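Hit-like protein involved in cell-cycle regulation (Bartonella henselae, PDB 3LB5) probably binds nucleotides as a histidine triad (HIT) protein of the HINT type and is thought to take part in cell-cycle regulation. Local coordinates at residues Pro69-Arg74 with Asp78-Thr83. Residues are numbered along the deposited sequence; the frame is centred on the assembly and turned at random.
Sequences PKKGSR and DADTET
Asp78 reaches back across the three-residue gap to the backbone of Arg74. Its CB carries the carboxylate between its own backbone N and carbonyl carbon (chi1 64°), which swings CG over Ser73 CB at 3.7 Å. OD2 accepts the Arg74 N-H through its syn lone pair, with 2.8 Å between Arg74 N and Asp78 OD2 and an angle of 157° at the hydrogen, and also lies against Arg74 CB and CG. OD1 rests 3.5 Å from Ser73 CB and accepts a hydrogen bond from the amide of Asn75, so consecutive backbone N-H groups hold the carboxylate. The Arg74 guanidinium turns to Glu114 instead.

Beside this, Ser73 OG sits 3.4 Å from Ala79 CB while hydrogen-bonded to Asn75 O. Lys71 runs out straight to CE and bends only at its last torsion (chi4 -68°); its CD passes Thr83 OG1, and NZ makes a salt bridge with Asp80, though the position of OD2 there is doubtful. Further in, Pro69 CB meets Thr83 CG2 at 3.5 Å.

The contact lies in the connection between strand 65-69 and helix 81-101 of the HIT domain, with Thr83 in the helix's first turn packing against the strand's last residue, Pro69. Pro69 also packs on Val87 of that helix, its O is hydrogen-bonded to His123 NE2, and Gln92 NE2 of the second subunit hydrogen-bonds to Ala79 O.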
loop_
_atom_site.group_PDB
_atom_site.type_symbol
_atom_site.label_atom_id
_atom_site.label_comp_id
_atom_site.label_asym_id
_atom_site.label_seq_id
_atom_site.Cartn_x
_atom_site.Cartn_y
_atom_site.Cartn_z
ATOM N N PRO B 69 5.474 -0.159 -11.597
ATOM C CA PRO B 69 6.776 -0.537 -12.133
ATOM C C PRO B 69 6.725 -0.600 -13.679
ATOM O O PRO B 69 5.685 -0.879 -14.269
ATOM C CB PRO B 69 6.991 -1.931 -11.544
ATOM C CG PRO B 69 5.566 -2.490 -11.451
ATOM C CD PRO B 69 4.716 -1.327 -11.089
ATOM N N LYS B 70 7.853 -0.363 -14.325
ATOM C CA LYS B 70 7.934 -0.551 -15.760
ATOM C C LYS B 70 8.121 -2.052 -16.018
ATOM O O LYS B 70 7.765 -2.563 -17.098
ATOM C CB LYS B 70 9.111 0.251 -16.314
ATOM C CG LYS B 70 8.838 1.747 -16.403
ATOM C CD LYS B 70 10.036 2.464 -17.016
ATOM C CE LYS B 70 9.667 3.901 -17.402
ATOM N NZ LYS B 70 10.823 4.699 -17.897
ATOM N N LYS B 71 8.703 -2.750 -15.043
ATOM C CA LYS B 71 8.831 -4.193 -15.165
ATOM C C LYS B 71 7.519 -4.870 -14.782
ATOM O O LYS B 71 6.997 -4.633 -13.698
ATOM C CB LYS B 71 10.011 -4.741 -14.362
ATOM C CG LYS B 71 10.212 -6.277 -14.506
ATOM C CD LYS B 71 11.434 -6.758 -13.707
ATOM C CE LYS B 71 11.822 -8.173 -14.093
ATOM N NZ LYS B 71 10.773 -9.166 -13.659
ATOM N N GLY B 72 7.015 -5.716 -15.685
ATOM C CA GLY B 72 5.705 -6.344 -15.541
ATOM C C GLY B 72 5.576 -7.392 -14.436
ATOM O O GLY B 72 6.421 -8.269 -14.290
ATOM N N SER B 73 4.529 -7.268 -13.626
ATOM C CA SER B 73 4.033 -8.380 -12.811
ATOM C C SER B 73 2.544 -8.140 -12.659
ATOM O O SER B 73 2.087 -7.004 -12.797
ATOM C CB SER B 73 4.736 -8.485 -11.438
ATOM O OG SER B 73 4.472 -7.376 -10.604
ATOM N N ARG B 74 1.779 -9.197 -12.411
ATOM C CA ARG B 74 0.325 -9.046 -12.246
ATOM C C ARG B 74 -0.019 -8.171 -11.040
ATOM O O ARG B 74 -0.983 -7.403 -11.076
ATOM C CB ARG B 74 -0.340 -10.416 -12.071
ATOM C CG ARG B 74 -0.270 -11.288 -13.349
ATOM C CD ARG B 74 -0.970 -12.605 -13.200
ATOM N NE ARG B 74 -2.408 -12.492 -13.006
ATOM C CZ ARG B 74 -3.043 -12.572 -11.836
ATOM N NH1 ARG B 74 -2.371 -12.751 -10.693
ATOM N NH2 ARG B 74 -4.377 -12.478 -11.811
ATOM N N ASP B 78 3.538 -11.603 -7.291
ATOM C CA ASP B 78 4.455 -12.160 -8.308
ATOM C C ASP B 78 5.572 -11.202 -8.739
ATOM O O ASP B 78 6.366 -11.540 -9.613
ATOM C CB ASP B 78 3.678 -12.659 -9.542
ATOM C CG ASP B 78 2.947 -11.537 -10.278
ATOM O OD1 ASP B 78 2.565 -10.547 -9.638
ATOM O OD2 ASP B 78 2.726 -11.653 -11.501
ATOM N N ALA B 79 5.628 -10.007 -8.142
ATOM C CA ALA B 79 6.692 -9.045 -8.467
ATOM C C ALA B 79 8.036 -9.554 -7.958
ATOM O O ALA B 79 8.085 -10.245 -6.938
ATOM C CB ALA B 79 6.382 -7.698 -7.840
ATOM N N ASP B 80 9.110 -9.217 -8.671
ATOM C CA ASP B 80 10.478 -9.383 -8.157
ATOM C C ASP B 80 10.589 -8.513 -6.918
ATOM O O ASP B 80 10.134 -7.366 -6.943
ATOM C CB ASP B 80 11.506 -8.821 -9.157
ATOM C CG ASP B 80 11.601 -9.609 -10.424
ATOM O OD1 ASP B 80 11.123 -10.764 -10.481
ATOM O OD2 ASP B 80 12.211 -9.075 -11.374
ATOM N N THR B 81 11.212 -9.017 -5.852
ATOM C CA THR B 81 11.424 -8.182 -4.661
ATOM C C THR B 81 12.256 -6.920 -4.985
ATOM O O THR B 81 11.966 -5.834 -4.469
ATOM C CB THR B 81 12.064 -8.989 -3.506
ATOM O OG1 THR B 81 11.339 -10.213 -3.327
ATOM C CG2 THR B 81 12.055 -8.179 -2.177
ATOM N N GLU B 82 13.260 -7.039 -5.856
ATOM C CA GLU B 82 14.088 -5.864 -6.216
ATOM C C GLU B 82 13.272 -4.734 -6.849
ATOM O O GLU B 82 13.584 -3.545 -6.677
ATOM C CB GLU B 82 15.247 -6.237 -7.146
ATOM C CG GLU B 82 16.389 -6.999 -6.457
ATOM C CD GLU B 82 17.219 -6.141 -5.502
ATOM O OE1 GLU B 82 17.582 -4.995 -5.855
ATOM O OE2 GLU B 82 17.533 -6.625 -4.396
ATOM N N THR B 83 12.225 -5.103 -7.575
ATOM C CA THR B 83 11.353 -4.121 -8.228
ATOM C C THR B 83 10.633 -3.246 -7.209
ATOM O O THR B 83 10.452 -2.045 -7.411
ATOM C CB THR B 83 10.328 -4.830 -9.143
ATOM O OG1 THR B 83 11.030 -5.460 -10.208
ATOM C CG2 THR B 83 9.290 -3.856 -9.726
#